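Local coordinates for protein endo-beta-1,4-mannanase (Alicyclobacillus acidocaldarius, PDB 4CD8) that hydrolyses internal beta-1,4-mannosidic bonds of mannans as a family GH113 endo-mannanase, and holds a mannose-derived imidazole inhibitor in its active site here, at residues W120-M131 with H158-V169; V47-M55 with V69-A80. One frame throughout, in Å; residues are numbered along the deposited sequence.

Interaction 1. Residues W120-M131 with H158-V169; sequences WEAWFGSYSDMM and HEAMWRETIARV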
loop_
_atom_site.group_PDB
_atom_site.type_symbol
_atom_site.label_atom_id
_atom_site.label_comp_id
_atom_site.label_asym_id
_atom_site.label_seq_id
_atom_site.Cartn_x
_atom_site.Cartn_y
_atom_site.Cartn_z
ATOM N N TRP A 120 -9.139 -21.632 -6.625
ATOM C CA TRP A 120 -8.505 -20.851 -5.592
ATOM C C TRP A 120 -7.182 -21.478 -5.174
ATOM O O TRP A 120 -6.193 -20.767 -4.996
ATOM C CB TRP A 120 -9.451 -20.696 -4.415
ATOM C CG TRP A 120 -10.445 -19.625 -4.646
ATOM C CD1 TRP A 120 -11.768 -19.774 -4.914
ATOM C CD2 TRP A 120 -10.190 -18.238 -4.591
ATOM N NE1 TRP A 120 -12.355 -18.541 -5.071
ATOM C CE2 TRP A 120 -11.406 -17.578 -4.859
ATOM C CE3 TRP A 120 -9.031 -17.480 -4.381
ATOM C CZ2 TRP A 120 -11.503 -16.177 -4.875
ATOM C CZ3 TRP A 120 -9.114 -16.109 -4.420
ATOM C CH2 TRP A 120 -10.344 -15.467 -4.641
ATOM N N GLU A 121 -7.146 -22.808 -5.103
ATOM C CA GLU A 121 -5.898 -23.491 -4.760
ATOM C C GLU A 121 -4.786 -23.141 -5.728
ATOM O O GLU A 121 -3.670 -22.800 -5.365
ATOM C CB GLU A 121 -6.094 -25.006 -4.759
ATOM C CG GLU A 121 -4.849 -25.762 -4.304
ATOM C CD GLU A 121 -5.026 -27.252 -4.181
ATOM O OE1 GLU A 121 -6.125 -27.811 -4.419
ATOM O OE2 GLU A 121 -4.026 -27.872 -3.787
ATOM N N ALA A 122 -5.126 -23.201 -7.018
ATOM C CA ALA A 122 -4.124 -22.897 -8.008
ATOM C C ALA A 122 -3.672 -21.431 -7.950
ATOM O O ALA A 122 -2.486 -21.133 -8.099
ATOM C CB ALA A 122 -4.630 -23.230 -9.379
ATOM N N TRP A 123 -4.625 -20.515 -7.765
ATOM C CA TRP A 123 -4.270 -19.105 -7.679
ATOM C C TRP A 123 -3.384 -18.857 -6.462
ATOM O O TRP A 123 -2.374 -18.175 -6.570
ATOM C CB TRP A 123 -5.499 -18.208 -7.632
ATOM C CG TRP A 123 -5.118 -16.767 -7.520
ATOM C CD1 TRP A 123 -4.709 -15.932 -8.543
ATOM C CD2 TRP A 123 -4.940 -16.023 -6.304
ATOM N NE1 TRP A 123 -4.349 -14.705 -8.030
ATOM C CE2 TRP A 123 -4.500 -14.737 -6.662
ATOM C CE3 TRP A 123 -5.148 -16.320 -4.940
ATOM C CZ2 TRP A 123 -4.229 -13.758 -5.724
ATOM C CZ3 TRP A 123 -4.909 -15.314 -3.992
ATOM C CH2 TRP A 123 -4.455 -14.058 -4.395
ATOM N N PHE A 124 -3.757 -19.452 -5.321
ATOM C CA PHE A 124 -2.931 -19.275 -4.153
ATOM C C PHE A 124 -1.532 -19.876 -4.333
ATOM O O PHE A 124 -0.564 -19.367 -3.755
ATOM C CB PHE A 124 -3.606 -19.842 -2.915
ATOM C CG PHE A 124 -4.407 -18.842 -2.145
ATOM C CD1 PHE A 124 -3.796 -17.986 -1.237
ATOM C CD2 PHE A 124 -5.766 -18.749 -2.311
ATOM C CE1 PHE A 124 -4.531 -17.062 -0.541
ATOM C CE2 PHE A 124 -6.505 -17.820 -1.602
ATOM C CZ PHE A 124 -5.888 -16.990 -0.708
ATOM N N GLY A 125 -1.417 -20.943 -5.132
ATOM C CA GLY A 125 -0.096 -21.474 -5.453
ATOM C C GLY A 125 0.741 -20.449 -6.194
ATOM O O GLY A 125 1.880 -20.199 -5.876
ATOM N N SER A 126 0.144 -19.843 -7.221
ATOM C CA SER A 126 0.857 -18.827 -7.985
ATOM C C SER A 126 1.197 -17.622 -7.112
ATOM O O SER A 126 2.293 -17.089 -7.188
ATOM C CB SER A 126 -0.011 -18.317 -9.117
ATOM O OG SER A 126 -0.331 -19.340 -10.030
ATOM N N TYR A 127 0.225 -17.208 -6.308
ATOM C CA TYR A 127 0.381 -16.035 -5.435
ATOM C C TYR A 127 1.414 -16.269 -4.311
ATOM O O TYR A 127 2.248 -15.431 -4.049
ATOM C CB TYR A 127 -0.944 -15.689 -4.833
ATOM C CG TYR A 127 -0.934 -14.388 -4.104
ATOM C CD1 TYR A 127 -0.971 -13.178 -4.785
ATOM C CD2 TYR A 127 -0.931 -14.335 -2.739
ATOM C CE1 TYR A 127 -0.966 -11.977 -4.125
ATOM C CE2 TYR A 127 -0.938 -13.136 -2.059
ATOM C CZ TYR A 127 -0.953 -11.948 -2.732
ATOM O OH TYR A 127 -0.975 -10.760 -2.045
ATOM N N SER A 128 1.373 -17.463 -3.732
ATOM C CA SER A 128 2.310 -17.814 -2.654
ATOM C C SER A 128 3.740 -17.895 -3.223
ATOM O O SER A 128 4.699 -17.416 -2.636
ATOM C CB SER A 128 1.881 -19.112 -2.003
ATOM O OG SER A 128 2.833 -19.462 -1.055
ATOM N N ASP A 129 3.839 -18.371 -4.476
ATOM C CA ASP A 129 5.113 -18.411 -5.157
ATOM C C ASP A 129 5.658 -16.957 -5.309
ATOM O O ASP A 129 6.817 -16.661 -5.073
ATOM C CB ASP A 129 4.893 -19.114 -6.503
ATOM C CG ASP A 129 5.086 -20.611 -6.448
ATOM O OD1 ASP A 129 5.334 -21.174 -5.366
ATOM O OD2 ASP A 129 4.963 -21.243 -7.516
ATOM N N MET A 130 4.799 -16.061 -5.759
ATOM C CA MET A 130 5.179 -14.693 -5.898
ATOM C C MET A 130 5.563 -14.028 -4.563
ATOM O O MET A 130 6.595 -13.370 -4.497
ATOM C CB MET A 130 4.020 -13.941 -6.522
ATOM C CG MET A 130 4.326 -12.501 -6.844
ATOM S SD MET A 130 3.047 -11.547 -7.607
ATOM C CE MET A 130 1.993 -11.067 -6.284
ATOM N N MET A 131 4.726 -14.191 -3.533
ATOM C CA MET A 131 5.008 -13.569 -2.239
ATOM C C MET A 131 6.278 -14.131 -1.608
ATOM O O MET A 131 7.063 -13.380 -1.027
ATOM C CB MET A 131 3.854 -13.757 -1.256
ATOM C CG MET A 131 2.568 -13.044 -1.602
ATOM S SD MET A 131 2.790 -11.268 -1.694
ATOM C CE MET A 131 2.857 -11.232 -3.354
ATOM N N HIS A 158 -10.794 -17.302 2.229
ATOM C CA HIS A 158 -9.964 -18.512 2.084
ATOM C C HIS A 158 -8.861 -18.442 3.120
ATOM O O HIS A 158 -7.704 -18.254 2.817
ATOM C CB HIS A 158 -9.462 -18.610 0.639
ATOM C CG HIS A 158 -10.586 -18.594 -0.335
ATOM N ND1 HIS A 158 -11.249 -19.738 -0.716
ATOM C CD2 HIS A 158 -11.215 -17.564 -0.960
ATOM C CE1 HIS A 158 -12.234 -19.412 -1.545
ATOM N NE2 HIS A 158 -12.237 -18.103 -1.698
ATOM N N GLU A 159 -9.280 -18.638 4.372
ATOM C CA GLU A 159 -8.445 -18.351 5.523
ATOM C C GLU A 159 -7.237 -19.298 5.615
ATOM O O GLU A 159 -6.112 -18.864 5.819
ATOM C CB GLU A 159 -9.298 -18.444 6.797
ATOM C CG GLU A 159 -8.649 -17.860 8.036
ATOM C CD GLU A 159 -9.373 -18.258 9.302
ATOM O OE1 GLU A 159 -10.586 -18.556 9.244
ATOM O OE2 GLU A 159 -8.702 -18.299 10.345
ATOM N N ALA A 160 -7.493 -20.587 5.478
ATOM C CA ALA A 160 -6.424 -21.579 5.535
ATOM C C ALA A 160 -5.403 -21.321 4.435
ATOM O O ALA A 160 -4.217 -21.420 4.646
ATOM C CB ALA A 160 -7.004 -22.980 5.447
ATOM N N MET A 161 -5.864 -20.932 3.244
ATOM C CA MET A 161 -4.925 -20.645 2.199
ATOM C C MET A 161 -4.089 -19.404 2.502
ATOM O O MET A 161 -2.895 -19.381 2.191
ATOM C CB MET A 161 -5.612 -20.529 0.826
ATOM C CG MET A 161 -6.179 -21.873 0.342
ATOM S SD MET A 161 -7.094 -21.687 -1.190
ATOM C CE MET A 161 -7.651 -23.395 -1.386
ATOM N N TRP A 162 -4.700 -18.376 3.104
ATOM C CA TRP A 162 -3.932 -17.184 3.501
ATOM C C TRP A 162 -2.897 -17.527 4.579
ATOM O O TRP A 162 -1.766 -17.043 4.558
ATOM C CB TRP A 162 -4.832 -16.066 4.026
ATOM C CG TRP A 162 -5.273 -15.162 2.930
ATOM C CD1 TRP A 162 -6.508 -15.096 2.399
ATOM C CD2 TRP A 162 -4.465 -14.230 2.254
ATOM N NE1 TRP A 162 -6.537 -14.157 1.415
ATOM C CE2 TRP A 162 -5.294 -13.614 1.274
ATOM C CE3 TRP A 162 -3.139 -13.861 2.336
ATOM C CZ2 TRP A 162 -4.814 -12.631 0.399
ATOM C CZ3 TRP A 162 -2.655 -12.901 1.456
ATOM C CH2 TRP A 162 -3.499 -12.312 0.479
ATOM N N ARG A 163 -3.301 -18.378 5.501
ATOM C CA ARG A 163 -2.363 -18.778 6.590
ATOM C C ARG A 163 -1.179 -19.586 6.039
ATOM O O ARG A 163 -0.037 -19.355 6.461
ATOM C CB ARG A 163 -3.111 -19.529 7.648
ATOM C CG ARG A 163 -4.063 -18.643 8.433
ATOM C CD ARG A 163 -4.776 -19.441 9.514
ATOM N NE ARG A 163 -5.766 -18.646 10.234
ATOM C CZ ARG A 163 -5.490 -17.791 11.204
ATOM N NH1 ARG A 163 -4.231 -17.613 11.593
ATOM N NH2 ARG A 163 -6.491 -17.117 11.789
ATOM N N GLU A 164 -1.429 -20.462 5.058
ATOM C CA GLU A 164 -0.320 -21.120 4.323
ATOM C C GLU A 164 0.614 -20.106 3.670
ATOM O O GLU A 164 1.841 -20.217 3.747
ATOM C CB GLU A 164 -0.813 -22.102 3.253
ATOM C CG GLU A 164 -1.624 -23.249 3.832
ATOM C CD GLU A 164 -2.215 -24.157 2.779
ATOM O OE1 GLU A 164 -2.406 -23.762 1.598
ATOM O OE2 GLU A 164 -2.471 -25.297 3.137
ATOM N N THR A 165 0.033 -19.114 2.995
ATOM C CA THR A 165 0.861 -18.138 2.291
ATOM C C THR A 165 1.742 -17.347 3.285
ATOM O O THR A 165 2.918 -17.118 3.066
ATOM C CB THR A 165 -0.074 -17.192 1.542
ATOM O OG1 THR A 165 -0.799 -17.976 0.573
ATOM C CG2 THR A 165 0.683 -16.015 0.909
ATOM N N ILE A 166 1.120 -16.937 4.380
ATOM C CA ILE A 166 1.815 -16.159 5.414
ATOM C C ILE A 166 2.904 -16.991 6.084
ATOM O O ILE A 166 4.011 -16.496 6.264
ATOM C CB ILE A 166 0.823 -15.566 6.429
ATOM C CG1 ILE A 166 -0.083 -14.506 5.736
ATOM C CG2 ILE A 166 1.589 -14.951 7.609
ATOM C CD1 ILE A 166 -1.329 -14.150 6.520
ATOM N N ALA A 167 2.597 -18.255 6.360
ATOM C CA ALA A 167 3.589 -19.115 6.974
ATOM C C ALA A 167 4.802 -19.244 6.066
ATOM O O ALA A 167 5.928 -19.228 6.496
ATOM C CB ALA A 167 2.981 -20.471 7.263
ATOM N N ARG A 168 4.568 -19.355 4.772
ATOM C CA ARG A 168 5.695 -19.479 3.852
ATOM C C ARG A 168 6.503 -18.184 3.812
ATOM O O ARG A 168 7.727 -18.210 3.805
ATOM C CB ARG A 168 5.207 -19.860 2.465
ATOM C CG ARG A 168 6.318 -20.010 1.452
ATOM C CD ARG A 168 5.695 -20.532 0.176
ATOM N NE ARG A 168 6.663 -20.683 -0.874
ATOM C CZ ARG A 168 6.367 -20.910 -2.173
ATOM N NH1 ARG A 168 5.133 -20.988 -2.560
ATOM N NH2 ARG A 168 7.384 -21.031 -3.086
ATOM N N VAL A 169 5.825 -17.036 3.757
ATOM C CA VAL A 169 6.519 -15.780 3.884
ATOM C C VAL A 169 7.405 -15.693 5.145
ATOM O O VAL A 169 8.533 -15.233 5.082
ATOM C CB VAL A 169 5.511 -14.589 3.879
ATOM C CG1 VAL A 169 6.126 -13.293 4.376
ATOM C CG2 VAL A 169 4.951 -14.369 2.477
#

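Interaction 2. Residues V47-M55 with V69-A80; sequences VTLAFAGLM and VTVSDDEIASMA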
loop_
_atom_site.group_PDB
_atom_site.type_symbol
_atom_site.label_atom_id
_atom_site.label_comp_id
_atom_site.label_asym_id
_atom_site.label_seq_id
_atom_site.Cartn_x
_atom_site.Cartn_y
_atom_site.Cartn_z
ATOM N N VAL A 47 9.120 4.535 3.380
ATOM C CA VAL A 47 8.653 4.460 1.984
ATOM C C VAL A 47 8.177 3.051 1.724
ATOM O O VAL A 47 8.781 2.093 2.235
ATOM C CB VAL A 47 9.762 4.879 1.017
ATOM C CG1 VAL A 47 10.947 3.929 1.024
ATOM C CG2 VAL A 47 9.218 5.043 -0.391
ATOM N N THR A 48 7.115 2.907 0.925
ATOM C CA THR A 48 6.690 1.620 0.468
ATOM C C THR A 48 7.021 1.504 -1.008
ATOM O O THR A 48 6.614 2.395 -1.830
ATOM C CB THR A 48 5.195 1.359 0.711
ATOM O OG1 THR A 48 4.954 1.275 2.114
ATOM C CG2 THR A 48 4.732 0.092 0.098
ATOM N N LEU A 49 7.740 0.462 -1.371
ATOM C CA LEU A 49 8.011 0.184 -2.784
ATOM C C LEU A 49 6.912 -0.757 -3.227
ATOM O O LEU A 49 6.884 -1.925 -2.854
ATOM C CB LEU A 49 9.387 -0.475 -2.955
ATOM C CG LEU A 49 10.557 0.383 -2.442
ATOM C CD1 LEU A 49 11.859 -0.364 -2.560
ATOM C CD2 LEU A 49 10.587 1.707 -3.183
ATOM N N ALA A 50 6.016 -0.243 -4.091
ATOM C CA ALA A 50 4.830 -0.975 -4.483
ATOM C C ALA A 50 4.874 -1.267 -5.966
ATOM O O ALA A 50 5.167 -0.369 -6.760
ATOM C CB ALA A 50 3.568 -0.210 -4.132
ATOM N N PHE A 51 4.506 -2.497 -6.315
ATOM C CA PHE A 51 4.422 -2.881 -7.717
ATOM C C PHE A 51 3.422 -3.985 -7.923
ATOM O O PHE A 51 3.054 -4.658 -6.998
ATOM C CB PHE A 51 5.791 -3.310 -8.264
ATOM C CG PHE A 51 6.341 -4.554 -7.620
ATOM C CD1 PHE A 51 6.964 -4.497 -6.368
ATOM C CD2 PHE A 51 6.209 -5.775 -8.230
ATOM C CE1 PHE A 51 7.460 -5.676 -5.785
ATOM C CE2 PHE A 51 6.717 -6.937 -7.665
ATOM C CZ PHE A 51 7.301 -6.887 -6.409
ATOM N N ALA A 52 2.958 -4.149 -9.160
ATOM C CA ALA A 52 1.930 -5.136 -9.479
ATOM C C ALA A 52 2.334 -6.113 -10.537
ATOM O O ALA A 52 2.707 -5.715 -11.652
ATOM C CB ALA A 52 0.639 -4.446 -9.900
ATOM N N GLY A 53 2.239 -7.386 -10.194
ATOM C CA GLY A 53 2.166 -8.454 -11.170
ATOM C C GLY A 53 0.832 -8.410 -11.883
ATOM O O GLY A 53 -0.082 -7.705 -11.454
ATOM N N LEU A 54 0.731 -9.123 -13.006
ATOM C CA LEU A 54 -0.468 -9.057 -13.827
ATOM C C LEU A 54 -1.109 -10.421 -14.018
ATOM O O LEU A 54 -0.458 -11.397 -14.396
ATOM C CB LEU A 54 -0.172 -8.445 -15.210
ATOM C CG LEU A 54 0.232 -6.970 -15.237
ATOM C CD1 LEU A 54 0.637 -6.559 -16.656
ATOM C CD2 LEU A 54 -0.925 -6.103 -14.733
ATOM N N MET A 55 -2.406 -10.442 -13.774
ATOM C CA MET A 55 -3.232 -11.564 -14.083
ATOM C C MET A 55 -3.842 -11.337 -15.425
ATOM O O MET A 55 -4.334 -10.250 -15.726
ATOM C CB MET A 55 -4.321 -11.758 -13.050
ATOM C CG MET A 55 -3.752 -12.357 -11.772
ATOM S SD MET A 55 -4.875 -12.267 -10.373
ATOM C CE MET A 55 -6.140 -13.442 -10.910
ATOM N N VAL A 69 7.459 -7.696 -17.174
ATOM C CA VAL A 69 6.270 -7.025 -16.691
ATOM C C VAL A 69 6.616 -6.025 -15.608
ATOM O O VAL A 69 6.400 -4.818 -15.766
ATOM C CB VAL A 69 5.265 -8.062 -16.176
ATOM C CG1 VAL A 69 4.074 -7.384 -15.490
ATOM C CG2 VAL A 69 4.860 -8.977 -17.344
ATOM N N THR A 70 7.201 -6.526 -14.523
ATOM C CA THR A 70 7.505 -5.659 -13.389
ATOM C C THR A 70 8.990 -5.279 -13.322
ATOM O O THR A 70 9.842 -5.864 -14.000
ATOM C CB THR A 70 7.161 -6.341 -12.028
ATOM O OG1 THR A 70 8.135 -7.362 -11.753
ATOM C CG2 THR A 70 5.806 -6.937 -12.081
ATOM N N VAL A 71 9.278 -4.341 -12.423
ATOM C CA VAL A 71 10.636 -4.053 -12.012
ATOM C C VAL A 71 11.367 -5.369 -11.689
ATOM O O VAL A 71 10.795 -6.298 -11.173
ATOM C CB VAL A 71 10.687 -3.112 -10.787
ATOM C CG1 VAL A 71 10.323 -1.709 -11.201
ATOM C CG2 VAL A 71 9.764 -3.584 -9.662
ATOM N N SER A 72 12.614 -5.444 -12.104
ATOM C CA SER A 72 13.460 -6.572 -11.804
ATOM C C SER A 72 13.821 -6.615 -10.335
ATOM O O SER A 72 13.720 -5.608 -9.625
ATOM C CB SER A 72 14.757 -6.518 -12.593
ATOM O OG SER A 72 15.532 -5.420 -12.197
ATOM N N ASP A 73 14.284 -7.784 -9.898
ATOM C CA ASP A 73 14.786 -7.882 -8.530
ATOM C C ASP A 73 15.913 -6.823 -8.284
ATOM O O ASP A 73 16.010 -6.220 -7.203
ATOM C CB ASP A 73 15.341 -9.270 -8.258
ATOM C CG ASP A 73 14.275 -10.375 -8.208
ATOM O OD1 ASP A 73 13.047 -10.068 -8.235
ATOM O OD2 ASP A 73 14.684 -11.579 -8.111
ATOM N N ASP A 74 16.799 -6.630 -9.254
ATOM C CA ASP A 74 17.869 -5.625 -9.133
ATOM C C ASP A 74 17.341 -4.198 -9.017
ATOM O O ASP A 74 17.906 -3.380 -8.287
ATOM C CB ASP A 74 18.810 -5.685 -10.337
ATOM C CG ASP A 74 19.803 -6.861 -10.303
ATOM O OD1 ASP A 74 19.895 -7.581 -9.307
ATOM O OD2 ASP A 74 20.517 -7.060 -11.320
ATOM N N GLU A 75 16.268 -3.892 -9.747
ATOM C CA GLU A 75 15.620 -2.579 -9.627
ATOM C C GLU A 75 15.057 -2.375 -8.228
ATOM O O GLU A 75 15.160 -1.279 -7.672
ATOM C CB GLU A 75 14.496 -2.418 -10.611
ATOM C CG GLU A 75 14.969 -2.110 -12.026
ATOM C CD GLU A 75 13.792 -1.827 -12.942
ATOM O OE1 GLU A 75 13.372 -0.633 -13.033
ATOM O OE2 GLU A 75 13.268 -2.809 -13.536
ATOM N N ILE A 76 14.427 -3.428 -7.698
ATOM C CA ILE A 76 13.927 -3.389 -6.313
ATOM C C ILE A 76 15.078 -3.148 -5.332
ATOM O O ILE A 76 14.997 -2.244 -4.465
ATOM C CB ILE A 76 13.119 -4.648 -5.959
ATOM C CG1 ILE A 76 11.874 -4.741 -6.852
ATOM C CG2 ILE A 76 12.737 -4.642 -4.476
ATOM C CD1 ILE A 76 11.141 -6.061 -6.786
ATOM N N ALA A 77 16.140 -3.916 -5.470
ATOM C CA ALA A 77 17.310 -3.737 -4.625
ATOM C C ALA A 77 17.897 -2.349 -4.737
ATOM O O ALA A 77 18.279 -1.770 -3.726
ATOM C CB ALA A 77 18.371 -4.790 -4.920
ATOM N N SER A 78 17.958 -1.804 -5.962
ATOM C CA SER A 78 18.481 -0.470 -6.139
ATOM C C SER A 78 17.656 0.572 -5.387
ATOM O O SER A 78 18.209 1.492 -4.773
ATOM C CB SER A 78 18.569 -0.088 -7.630
ATOM O OG SER A 78 19.543 -0.890 -8.244
ATOM N N MET A 79 16.341 0.469 -5.492
ATOM C CA MET A 79 15.489 1.463 -4.835
ATOM C C MET A 79 15.542 1.284 -3.328
ATOM O O MET A 79 15.553 2.259 -2.589
ATOM C CB MET A 79 14.065 1.408 -5.324
ATOM C CG MET A 79 13.851 2.176 -6.617
ATOM S SD MET A 79 14.147 3.951 -6.481
ATOM C CE MET A 79 15.700 3.995 -7.345
ATOM N N ALA A 80 15.562 0.048 -2.875
ATOM C CA ALA A 80 15.663 -0.155 -1.429
ATOM C C ALA A 80 16.974 0.390 -0.876
ATOM O O ALA A 80 17.014 0.975 0.237
ATOM C CB ALA A 80 15.515 -1.617 -1.085
#

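Interaction 1. Residues W120-M131 with H158-V169
Helices 120-131 and 159-169 run side by side in the same direction, crossing at -22° with their axes 9.4 Å apart, and Ser128 and Thr165 mark their nearest backbones. Trp120 and His158 open the contact with a face-to-face stack. The imidazole lies over the five-membered ring of the indole, with NE2 of His158 3.3 Å from CE2 of Trp120. His158 is the N-cap residue of its helix, and its ND1 is hydrogen-bonded to Glu112. Phe124 sits at the middle. CB of Met161 lies over the centre of one ring face, and Trp123 CZ3 covers the opposite face. SD of Met161 reaches CD2 of Phe124 at 3.4 Å, an oblique Met-aromatic contact. The far edge of Phe124 points at the face of Trp162 in a T-shaped pair, planes 87° apart. Thr165 fits as a knob among Phe124, Tyr127, Ser128 and Met131. Its OG1 bonds to Met161 O, which fixes the rotation and holds OG1 at the edge of Phe124, by CD1.

The outer flank is polar. Arg168 stretches its extended chain across to Asp129. NH1 and NH2 of Arg168 donate end-on to OD1 of Asp129, which lies 2.8 Å from NH1 and in the guanidinium plane. The carboxylate is turned 83° to the guanidinium. NH1 of Arg168 also donates to OG of Ser128 at 3.1 Å, tilted out of that plane. The inner flank packs on the barrel: Met131 and Val169 touch Phe146 of strand 145-150, Trp162 touches Val148, and Tyr127 OH bonds to Val148 O. These are neighbouring barrel helices, joined through strand 145-150.

Interaction 2. Residues V47-M55 with V69-A80
CG of Phe51 takes the crowded position between the backbone N and the carbonyl carbon (chi1 65°), and this directs the ring at Thr70, Val71 and Ile76. Strand 47-55 and helix 73-80 run almost antiparallel, at 164°, with no hydrogen bond between the segments. The contact is mainly apolar packing. CG2 of Val71 sits over one ring face, 4.1 Å from CG of Phe51. CD1 of Ile76 approaches obliquely, 3.8 Å from CE1 of Phe51. CB of Thr70 meets CD2 of the same ring, also obliquely. Tyr134 of helix 120-140 adds an edge-to-face ring contact. Replacing Phe51 by an alanine would remove the ring, and is likely to leave Thr70, Val71, Ile76 and Tyr134 without their common partner and to open a gap between strand and helix.

Leu49 packs on the helix, where its CD1 comes within 4.0 Å of CB of Met79 and also touches Ala80. At the other end, CD1 of Leu54 meets CG1 of Val69 at 3.7 Å. CG2 of Thr70 lies 3.4 Å from the backbone O of Ala52.

The helix start is fixed by a capping box. Glu75 N donates to OG of Ser72 at 3.0 Å, and Ser72 N donates back to OE2 of Glu75 at 3.1 Å, from above the carboxylate plane. Gly25 N also bonds to that oxygen, tying the cap to a loop.

The side chain of Ala52 points away from this contact and lies about 6 Å from the bound mannose. The strand thus has a helix against one side and the sugar-binding cleft near the other. Strand 46-55, helix 73-85 and parallel strand 89-98 form a beta-alpha-beta unit of the TIM barrel.

Overall arrangement
Both interactions belong to one TIM barrel, and their centres are about 20 Å apart. Interaction 2 comes first along the chain and is complete before interaction 1 begins. It packs strand 46-55 against helix 73-85, the helix that follows it. Interaction 1 pairs two helices of the outer layer, 120-140 and 159-172. Helix 120-140 connects them: its Tyr134 reaches the core of interaction 2, and NE1 of Trp123 lies 3.4 Å from SD of Met55. Strands 89-98 and 145-150 continue the sheet between the two regions. Interaction 2 lies nearer the bound mannose and inhibitor, while interaction 1 joins helices around the barrel wall.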